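Local coordinates for protein alpha-ketoglutarate-dependent non-heme iron oxygenase EasH (Aspergillus japonicus, PDB 5M0T) that probably catalyses an alpha-ketoglutarate- and iron(II)-dependent oxidation in the biosynthesis of the ergot alkaloid cycloclavine, at residues V33-F39 with G199-F204; H132-D136 with S175-F181; L153-L159 with R223-M229. All blocks are in the same frame, centred on the assembly; numbering follows the deposited sequence.

Interaction 1. Residues V33-F39 with G199-F204; sequences VVVIEGF and GDAVLF. With ZN (zinc ion), chain G.
A zinc ion joins two carboxylates where strand 33-37 gives way to its turn: E37 OE1, D200 OD2 and a water each lie 2.0 Å from the metal. E37 reaches it by folding back with chi1 and chi2 both m, while its OE2 forms a salt bridge with R14. The other oxygen of D200 turns to the backbone, where G38 N donates to D200 OD1 at 2.7 Å. I36–F39 is a type II turn, and G38 takes the positive phi (70/40) of its third position. Strand 33-37, which leads into the turn, runs antiparallel to 201-204, axes 4.6 Å apart at 150°. These are neighbouring strands of the major sheet in a cupin-type, double-stranded beta-helix oxygenase of the PhyH family. V34 pairs with L203 (V34 N to L203 O 2.9 Å, L203 N to V34 O 2.8 Å), and I36 with A201 (I36 N to A201 O 2.8 Å, A201 N to I36 O 3.0 Å). V33 faces F204 and V35 faces V202 as non-hydrogen-bonded pairs, with V33 CG2 3.7 Å from V202 CG2. On the other face, covered partly by helix 21-31, I36 CD1 meets L203 CD2 at 4.0 Å; F39 CB packs on A201 CB at 3.5 Å.

Interaction 2. Residues H132-D136 with S175-F181; sequences HREHD and SHLWEDF. With FE2 (Fe (II) ion), chain C; ZN (zinc ion), chain E; AKG (2-oxoglutaric acid), chain D; AKG (2-oxoglutaric acid), chain H.
H132 opens the facial triad of two histidines and one carboxylate found in the iron/2-oxoglutarate oxygenases: its NE2 binds Fe(II) at 1.9 Å, with the ring at chi1 p, and its ND1 is held by the carbonyl of E130. R133 is extended (-104/136) and points toward 175-181, its CA 8.6 Å from that of F181. With chi1 m and chi2 and chi3 t, its guanidinium lies flat on the F181 ring (planes at 8°), CZ 3.7 Å from the centroid in a cation-pi stack. R133 NH2 donates to S175 O at 3.0 Å, in the 3-10 turn 175-177, and NE to the carbonyl of K207. Further along that segment, E179 OE1 binds a separate zinc at 2.0 Å, which also holds O1 of a second 2-oxoglutarate. E134 begins a 3-10 segment and gives OE1 to the iron at 2.0 Å; H210 is the third protein ligand, and the cosubstrate chelates through O1 and O5, each at 2.0 Å. H135 points its CB toward F181 and brings NE2 to 3.7 Å from F181 CD2. D136 N bonds R133 O at 3.2 Å, and a water bridges D136 OD2 (2.8 Å), R133 NH1 (2.9 Å) and F181 O (3.0 Å).

Interaction 3. Residues L153-L159 with R223-M229; sequences LNFLTAL and RGFPLIM. With AKG (2-oxoglutaric acid), chain D.
F155, F225, L227 and M229 form the apolar centre of this strand pair, with T157 beside them on the same face. F155 (chi1 m) brings CE1 to 4.2 Å from M229 CG, its CB is 4.4 Å from L227 CB, and its ring meets F39. T157 CB lies 3.9 Å from F225 CD2, and L159 CD1 covers F225 CB at 3.7 Å; the F225 ring stacks on F48 of helix 42-52. Beneath these side chains the strands run antiparallel, axes 4.3 Å apart at 162°, as central neighbours in the major sheet of the double-stranded beta-helix. The register pairs L153 with M229, F155 with L227 and T157 with F225 through hydrogen bonds: L153 N to M229 O, M229 N to L153 O and F155 N to L227 O are all 2.8 Å, L227 N to F155 O and T157 N to F225 O 2.9 Å, while F225 N to T157 O, 2.8 Å, is weak. P226, which has no N-H to give, faces L156 in a non-hydrogen-bonded pair, so this pairing loses no bond. The opposite face carries N154, L156, P226 and I228. L156 CD1 lies 3.6 Å from C5 of 2-oxoglutarate; a CB on G224 would crowd L156 CD2. N154 ND2 stands 3.6 Å from I228 CG1 and bonds weakly to E134. L159 N reaches R223 O at 2.9 Å, and the R223 guanidinium makes salt bridges with D53 and E121. One face thus belongs to the hydrophobic core; on the other, L156 gives the cosubstrate an apolar contact and N154 turns its amide to E134, an iron ligand.

In the fold
Interactions 1 and 3 are 9 Å apart, centre to centre, and belong to one sheet: strands 33-37, 201-205, 152-158 and 222-231 lie side by side in that order, and a V202–L156 backbone bond is among those that join the two contacts. Interaction 2 lies about 20 Å from the centre of interaction 1 and 19 Å from that of interaction 3, in loops beside the sheet. Along the chain the six segments run 33-39, 132-136, 153-159, 175-181, 199-204, 223-229, so interaction 3 alternates with both others, while both segments of interaction 2 fall between those of interaction 1. E134 ties the loops to the sheet, near N154, I228 and F204, placing the iron against the sheet's pocket face.

Interaction 1. Residues V33-F39 with G199-F204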
# COMPACT_ATOMS: atom_id res chain seq x y z
N VAL A 33 -4.86 13.48 -20.10
CA VAL A 33 -4.63 14.74 -19.45
C VAL A 33 -5.69 15.72 -19.94
O VAL A 33 -6.03 15.73 -21.13
CB VAL A 33 -3.18 15.27 -19.72
CG1 VAL A 33 -2.90 15.45 -21.22
CG2 VAL A 33 -2.92 16.57 -18.98
N VAL A 34 -6.23 16.52 -19.02
CA VAL A 34 -7.19 17.58 -19.36
C VAL A 34 -7.04 18.73 -18.36
O VAL A 34 -6.75 18.49 -17.20
CB VAL A 34 -8.65 17.05 -19.37
CG1 VAL A 34 -9.02 16.41 -18.04
CG2 VAL A 34 -9.66 18.13 -19.73
N VAL A 35 -7.22 19.96 -18.82
CA VAL A 35 -7.28 21.12 -17.92
C VAL A 35 -8.73 21.33 -17.42
O VAL A 35 -9.67 21.45 -18.22
CB VAL A 35 -6.76 22.40 -18.60
CG1 VAL A 35 -6.94 23.61 -17.69
CG2 VAL A 35 -5.29 22.22 -19.01
N ILE A 36 -8.90 21.31 -16.10
CA ILE A 36 -10.16 21.65 -15.46
C ILE A 36 -10.14 23.13 -15.10
O ILE A 36 -9.42 23.54 -14.20
CB ILE A 36 -10.43 20.81 -14.18
CG1 ILE A 36 -10.29 19.31 -14.45
CG2 ILE A 36 -11.83 21.07 -13.66
CD1 ILE A 36 -10.48 18.42 -13.24
N GLU A 37 -10.95 23.92 -15.81
CA GLU A 37 -11.10 25.34 -15.49
C GLU A 37 -11.91 25.47 -14.21
O GLU A 37 -13.00 24.90 -14.09
CB GLU A 37 -11.79 26.13 -16.61
CG GLU A 37 -10.96 26.29 -17.88
CD GLU A 37 -9.69 27.10 -17.68
OE1 GLU A 37 -9.71 28.07 -16.90
OE2 GLU A 37 -8.68 26.78 -18.32
N GLY A 38 -11.34 26.20 -13.24
CA GLY A 38 -12.02 26.49 -11.99
C GLY A 38 -12.19 25.29 -11.10
O GLY A 38 -13.24 25.12 -10.49
N PHE A 39 -11.17 24.43 -11.04
CA PHE A 39 -11.21 23.28 -10.13
C PHE A 39 -11.39 23.78 -8.69
O PHE A 39 -12.23 23.29 -7.96
CB PHE A 39 -9.95 22.42 -10.28
CG PHE A 39 -9.87 21.29 -9.29
CD1 PHE A 39 -10.78 20.23 -9.35
CD2 PHE A 39 -8.89 21.29 -8.28
CE1 PHE A 39 -10.73 19.20 -8.43
CE2 PHE A 39 -8.83 20.26 -7.36
CZ PHE A 39 -9.75 19.22 -7.43
N GLY A 199 -6.44 28.45 -9.55
CA GLY A 199 -7.64 27.64 -9.34
C GLY A 199 -7.93 26.64 -10.44
O GLY A 199 -8.57 25.61 -10.18
N ASP A 200 -7.47 26.92 -11.67
CA ASP A 200 -7.47 25.93 -12.75
C ASP A 200 -6.53 24.81 -12.34
O ASP A 200 -5.57 25.06 -11.61
CB ASP A 200 -7.05 26.54 -14.10
CG ASP A 200 -8.06 27.60 -14.63
OD1 ASP A 200 -9.20 27.64 -14.13
OD2 ASP A 200 -7.72 28.39 -15.54
N ALA A 201 -6.83 23.59 -12.78
CA ALA A 201 -6.02 22.43 -12.44
C ALA A 201 -5.75 21.63 -13.68
O ALA A 201 -6.63 21.52 -14.52
CB ALA A 201 -6.71 21.57 -11.42
N VAL A 202 -4.53 21.12 -13.83
CA VAL A 202 -4.25 20.17 -14.90
C VAL A 202 -4.38 18.77 -14.28
O VAL A 202 -3.78 18.48 -13.25
CB VAL A 202 -2.92 20.45 -15.65
CG1 VAL A 202 -1.68 20.23 -14.79
CG2 VAL A 202 -2.83 19.57 -16.89
N LEU A 203 -5.22 17.94 -14.91
CA LEU A 203 -5.55 16.60 -14.41
C LEU A 203 -4.91 15.55 -15.32
O LEU A 203 -5.18 15.56 -16.52
CB LEU A 203 -7.07 16.40 -14.43
CG LEU A 203 -7.56 15.09 -13.82
CD1 LEU A 203 -7.39 15.12 -12.31
CD2 LEU A 203 -9.00 14.79 -14.21
N PHE A 204 -4.08 14.66 -14.76
CA PHE A 204 -3.47 13.58 -15.54
C PHE A 204 -3.32 12.28 -14.75
O PHE A 204 -3.19 12.30 -13.53
CB PHE A 204 -2.14 14.02 -16.16
CG PHE A 204 -1.15 14.59 -15.18
CD1 PHE A 204 -0.25 13.77 -14.52
CD2 PHE A 204 -1.10 15.96 -14.94
CE1 PHE A 204 0.67 14.30 -13.62
CE2 PHE A 204 -0.18 16.50 -14.03
CZ PHE A 204 0.71 15.67 -13.38
ZN ZN G . -8.20 29.32 -17.20
O HOH W 1 -8.92 30.61 -15.87

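Interaction 2. Residues H132-D136 with S175-F181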
# COMPACT_ATOMS: atom_id res chain seq x y z
N HIS A 132 8.34 12.49 -17.15
CA HIS A 132 8.24 11.21 -16.45
C HIS A 132 6.76 10.83 -16.29
O HIS A 132 5.87 11.67 -16.43
CB HIS A 132 8.91 11.34 -15.06
CG HIS A 132 8.29 12.38 -14.17
ND1 HIS A 132 8.65 13.71 -14.20
CD2 HIS A 132 7.29 12.29 -13.25
CE1 HIS A 132 7.92 14.38 -13.33
NE2 HIS A 132 7.07 13.55 -12.76
N ARG A 133 6.50 9.56 -15.98
CA ARG A 133 5.16 9.09 -15.64
C ARG A 133 5.12 8.90 -14.14
O ARG A 133 6.06 8.35 -13.55
CB ARG A 133 4.86 7.77 -16.35
CG ARG A 133 4.74 7.94 -17.85
CD ARG A 133 4.25 6.68 -18.52
NE ARG A 133 4.02 6.92 -19.94
CZ ARG A 133 4.95 6.87 -20.89
NH1 ARG A 133 6.23 6.59 -20.61
NH2 ARG A 133 4.59 7.12 -22.16
N GLU A 134 4.03 9.35 -13.53
CA GLU A 134 3.93 9.35 -12.07
C GLU A 134 3.86 7.92 -11.51
O GLU A 134 4.34 7.69 -10.40
CB GLU A 134 2.75 10.20 -11.59
CG GLU A 134 3.10 11.08 -10.37
CD GLU A 134 3.81 12.40 -10.72
OE1 GLU A 134 5.02 12.39 -11.05
OE2 GLU A 134 3.16 13.47 -10.65
N HIS A 135 3.35 6.95 -12.29
CA HIS A 135 3.26 5.56 -11.82
C HIS A 135 4.60 4.83 -11.68
O HIS A 135 4.65 3.73 -11.15
CB HIS A 135 2.22 4.75 -12.65
CG HIS A 135 2.73 4.15 -13.93
ND1 HIS A 135 1.97 3.28 -14.67
CD2 HIS A 135 3.92 4.25 -14.58
CE1 HIS A 135 2.67 2.87 -15.72
NE2 HIS A 135 3.85 3.45 -15.68
N ASP A 136 5.69 5.45 -12.15
CA ASP A 136 7.02 4.85 -11.96
C ASP A 136 7.52 4.90 -10.51
O ASP A 136 8.55 4.34 -10.21
CB ASP A 136 8.03 5.46 -12.95
CG ASP A 136 7.78 5.02 -14.39
OD1 ASP A 136 7.54 3.81 -14.62
OD2 ASP A 136 7.85 5.85 -15.31
N SER A 175 0.23 10.18 -24.45
CA SER A 175 1.38 9.35 -24.00
C SER A 175 0.98 8.17 -23.11
O SER A 175 1.69 7.16 -23.05
CB SER A 175 2.48 10.19 -23.36
OG SER A 175 2.03 10.98 -22.28
N HIS A 176 -0.16 8.29 -22.43
CA HIS A 176 -0.78 7.16 -21.74
C HIS A 176 -1.12 5.92 -22.59
O HIS A 176 -1.40 4.86 -22.04
CB HIS A 176 -2.00 7.63 -20.94
CG HIS A 176 -3.21 7.91 -21.78
ND1 HIS A 176 -3.21 8.80 -22.83
CD2 HIS A 176 -4.46 7.41 -21.72
CE1 HIS A 176 -4.40 8.83 -23.39
NE2 HIS A 176 -5.18 7.99 -22.73
N LEU A 177 -1.09 6.06 -23.92
CA LEU A 177 -1.42 4.97 -24.85
C LEU A 177 -0.26 4.51 -25.72
O LEU A 177 -0.41 3.58 -26.51
CB LEU A 177 -2.59 5.39 -25.76
CG LEU A 177 -3.90 5.70 -25.04
CD1 LEU A 177 -4.91 6.31 -26.01
CD2 LEU A 177 -4.48 4.44 -24.38
N TRP A 178 0.90 5.15 -25.58
CA TRP A 178 2.10 4.72 -26.30
C TRP A 178 2.47 3.30 -25.93
O TRP A 178 2.27 2.88 -24.79
CB TRP A 178 3.28 5.66 -26.01
CG TRP A 178 3.11 7.06 -26.52
CD1 TRP A 178 2.03 7.58 -27.18
CD2 TRP A 178 4.05 8.12 -26.38
NE1 TRP A 178 2.25 8.91 -27.47
CE2 TRP A 178 3.48 9.26 -26.99
CE3 TRP A 178 5.33 8.22 -25.82
CZ2 TRP A 178 4.15 10.49 -27.05
CZ3 TRP A 178 5.99 9.43 -25.88
CH2 TRP A 178 5.39 10.56 -26.48
N GLU A 179 3.01 2.56 -26.89
CA GLU A 179 3.26 1.14 -26.71
C GLU A 179 4.33 0.87 -25.63
O GLU A 179 4.10 0.08 -24.71
CB GLU A 179 3.66 0.52 -28.04
CG GLU A 179 3.84 -0.98 -28.00
CD GLU A 179 4.45 -1.53 -29.27
OE1 GLU A 179 3.68 -2.10 -30.07
OE2 GLU A 179 5.68 -1.39 -29.45
N ASP A 180 5.46 1.56 -25.74
CA ASP A 180 6.65 1.29 -24.92
C ASP A 180 6.90 2.38 -23.87
O ASP A 180 7.41 3.45 -24.18
CB ASP A 180 7.87 1.14 -25.85
CG ASP A 180 9.13 0.72 -25.12
OD1 ASP A 180 9.08 0.33 -23.93
OD2 ASP A 180 10.20 0.78 -25.76
N PHE A 181 6.52 2.12 -22.63
CA PHE A 181 6.72 3.10 -21.56
C PHE A 181 8.18 3.19 -21.06
O PHE A 181 8.54 4.13 -20.35
CB PHE A 181 5.79 2.77 -20.39
CG PHE A 181 4.37 3.29 -20.54
CD1 PHE A 181 3.79 3.58 -21.77
CD2 PHE A 181 3.60 3.43 -19.41
CE1 PHE A 181 2.47 4.04 -21.85
CE2 PHE A 181 2.27 3.88 -19.49
CZ PHE A 181 1.71 4.18 -20.70
FE FE2 C . 5.43 14.17 -11.92
ZN ZN E . 4.65 -2.26 -31.79
C1 AKG D . 6.30 15.57 -9.92
O1 AKG D . 6.08 14.36 -10.00
O2 AKG D . 7.08 16.13 -9.03
C2 AKG D . 5.66 16.59 -10.88
O5 AKG D . 5.28 16.20 -11.96
C3 AKG D . 5.50 18.03 -10.47
C4 AKG D . 4.99 18.91 -11.60
C5 AKG D . 4.84 20.36 -11.24
O3 AKG D . 4.95 20.67 -9.97
O4 AKG D . 4.62 21.19 -12.10
C1 AKG H . 4.89 0.63 -32.37
O1 AKG H . 4.22 -0.33 -31.97
O2 AKG H . 6.19 0.59 -32.50
C2 AKG H . 4.33 2.01 -32.76
O5 AKG H . 4.89 3.02 -32.34
C3 AKG H . 3.11 2.09 -33.64
C4 AKG H . 1.96 2.86 -33.01
C5 AKG H . 0.96 3.36 -34.01
O3 AKG H . -0.20 2.76 -33.93
O4 AKG H . 1.19 4.25 -34.82
O HOH W 2 7.53 5.95 -18.13
O HOH W 3 7.12 6.00 -23.41
O HOH W 4 5.58 -3.73 -30.85

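Interaction 3. Residues L153-L159 with R223-M229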
# COMPACT_ATOMS: atom_id res chain seq x y z
N LEU A 153 -3.89 9.32 -9.97
CA LEU A 153 -4.58 10.42 -10.61
C LEU A 153 -4.10 11.70 -9.94
O LEU A 153 -4.32 11.87 -8.74
CB LEU A 153 -6.10 10.28 -10.43
CG LEU A 153 -6.97 11.28 -11.20
CD1 LEU A 153 -6.56 11.40 -12.67
CD2 LEU A 153 -8.43 10.87 -11.07
N ASN A 154 -3.47 12.59 -10.72
CA ASN A 154 -2.91 13.85 -10.22
C ASN A 154 -3.77 15.06 -10.56
O ASN A 154 -3.91 15.41 -11.72
CB ASN A 154 -1.50 14.07 -10.78
CG ASN A 154 -0.72 15.15 -10.04
OD1 ASN A 154 -1.30 16.10 -9.48
ND2 ASN A 154 0.59 15.01 -10.01
N PHE A 155 -4.33 15.69 -9.53
CA PHE A 155 -5.03 16.96 -9.69
C PHE A 155 -4.02 18.04 -9.37
O PHE A 155 -3.76 18.29 -8.20
CB PHE A 155 -6.20 17.07 -8.71
CG PHE A 155 -7.29 16.05 -8.92
CD1 PHE A 155 -7.14 14.75 -8.45
CD2 PHE A 155 -8.49 16.41 -9.52
CE1 PHE A 155 -8.14 13.82 -8.62
CE2 PHE A 155 -9.51 15.47 -9.70
CZ PHE A 155 -9.34 14.18 -9.25
N LEU A 156 -3.43 18.66 -10.38
CA LEU A 156 -2.37 19.64 -10.16
C LEU A 156 -2.91 21.05 -10.35
O LEU A 156 -3.09 21.52 -11.47
CB LEU A 156 -1.17 19.37 -11.08
CG LEU A 156 0.15 20.03 -10.61
CD1 LEU A 156 1.38 19.38 -11.26
CD2 LEU A 156 0.18 21.54 -10.87
N THR A 157 -3.15 21.73 -9.24
CA THR A 157 -3.81 23.02 -9.27
C THR A 157 -2.79 24.16 -9.31
O THR A 157 -1.81 24.15 -8.56
CB THR A 157 -4.71 23.18 -8.02
OG1 THR A 157 -5.57 22.05 -7.91
CG2 THR A 157 -5.52 24.46 -8.10
N ALA A 158 -3.04 25.14 -10.17
CA ALA A 158 -2.27 26.36 -10.22
C ALA A 158 -2.68 27.29 -9.06
O ALA A 158 -3.84 27.65 -8.93
CB ALA A 158 -2.45 27.05 -11.56
N LEU A 159 -1.72 27.64 -8.21
CA LEU A 159 -1.95 28.57 -7.11
C LEU A 159 -1.44 29.97 -7.40
O LEU A 159 -1.71 30.88 -6.61
CB LEU A 159 -1.30 28.04 -5.83
CG LEU A 159 -1.82 26.69 -5.31
CD1 LEU A 159 -1.05 26.26 -4.08
CD2 LEU A 159 -3.32 26.76 -5.03
N ARG A 223 3.76 28.76 -8.24
CA ARG A 223 3.32 27.84 -7.19
C ARG A 223 2.27 26.88 -7.73
O ARG A 223 1.19 27.30 -8.13
CB ARG A 223 2.76 28.60 -6.00
CG ARG A 223 2.29 27.69 -4.88
CD ARG A 223 2.37 28.26 -3.46
NE ARG A 223 2.15 29.70 -3.35
CZ ARG A 223 2.00 30.34 -2.19
NH1 ARG A 223 2.00 29.69 -1.02
NH2 ARG A 223 1.81 31.66 -2.19
N GLY A 224 2.60 25.59 -7.74
CA GLY A 224 1.67 24.53 -8.12
C GLY A 224 1.26 23.69 -6.93
O GLY A 224 1.91 23.75 -5.88
N PHE A 225 0.20 22.91 -7.10
CA PHE A 225 -0.39 22.12 -6.01
C PHE A 225 -0.78 20.74 -6.51
O PHE A 225 -1.94 20.53 -6.87
CB PHE A 225 -1.58 22.91 -5.45
CG PHE A 225 -2.41 22.19 -4.43
CD1 PHE A 225 -1.87 21.26 -3.56
CD2 PHE A 225 -3.76 22.50 -4.31
CE1 PHE A 225 -2.67 20.63 -2.62
CE2 PHE A 225 -4.55 21.87 -3.38
CZ PHE A 225 -4.01 20.93 -2.54
N PRO A 226 0.19 19.81 -6.62
CA PRO A 226 -0.14 18.43 -6.97
C PRO A 226 -0.88 17.73 -5.85
O PRO A 226 -0.47 17.80 -4.71
CB PRO A 226 1.23 17.77 -7.18
CG PRO A 226 2.19 18.65 -6.44
CD PRO A 226 1.65 20.03 -6.70
N LEU A 227 -1.98 17.07 -6.19
CA LEU A 227 -2.72 16.27 -5.25
C LEU A 227 -2.94 14.94 -5.95
O LEU A 227 -3.68 14.86 -6.94
CB LEU A 227 -4.03 16.99 -4.90
CG LEU A 227 -4.95 16.42 -3.83
CD1 LEU A 227 -6.05 17.44 -3.56
CD2 LEU A 227 -5.57 15.08 -4.24
N ILE A 228 -2.30 13.89 -5.44
CA ILE A 228 -2.29 12.61 -6.14
C ILE A 228 -3.10 11.57 -5.38
O ILE A 228 -2.77 11.22 -4.24
CB ILE A 228 -0.86 12.12 -6.41
CG1 ILE A 228 0.01 13.27 -6.93
CG2 ILE A 228 -0.87 10.97 -7.39
CD1 ILE A 228 1.46 12.91 -7.21
N MET A 229 -4.18 11.10 -6.01
CA MET A 229 -4.97 9.98 -5.50
C MET A 229 -4.47 8.69 -6.13
O MET A 229 -3.98 8.68 -7.25
CB MET A 229 -6.46 10.16 -5.82
CG MET A 229 -7.03 11.48 -5.34
SD MET A 229 -6.81 11.77 -3.58
CE MET A 229 -7.83 10.48 -2.88
C1 AKG D . 6.30 15.57 -9.92
O1 AKG D . 6.08 14.36 -10.00
O2 AKG D . 7.08 16.13 -9.03
C2 AKG D . 5.66 16.59 -10.88
O5 AKG D . 5.28 16.20 -11.96
C3 AKG D . 5.50 18.03 -10.47
C4 AKG D . 4.99 18.91 -11.60
C5 AKG D . 4.84 20.36 -11.24
O3 AKG D . 4.95 20.67 -9.97
O4 AKG D . 4.62 21.19 -12.10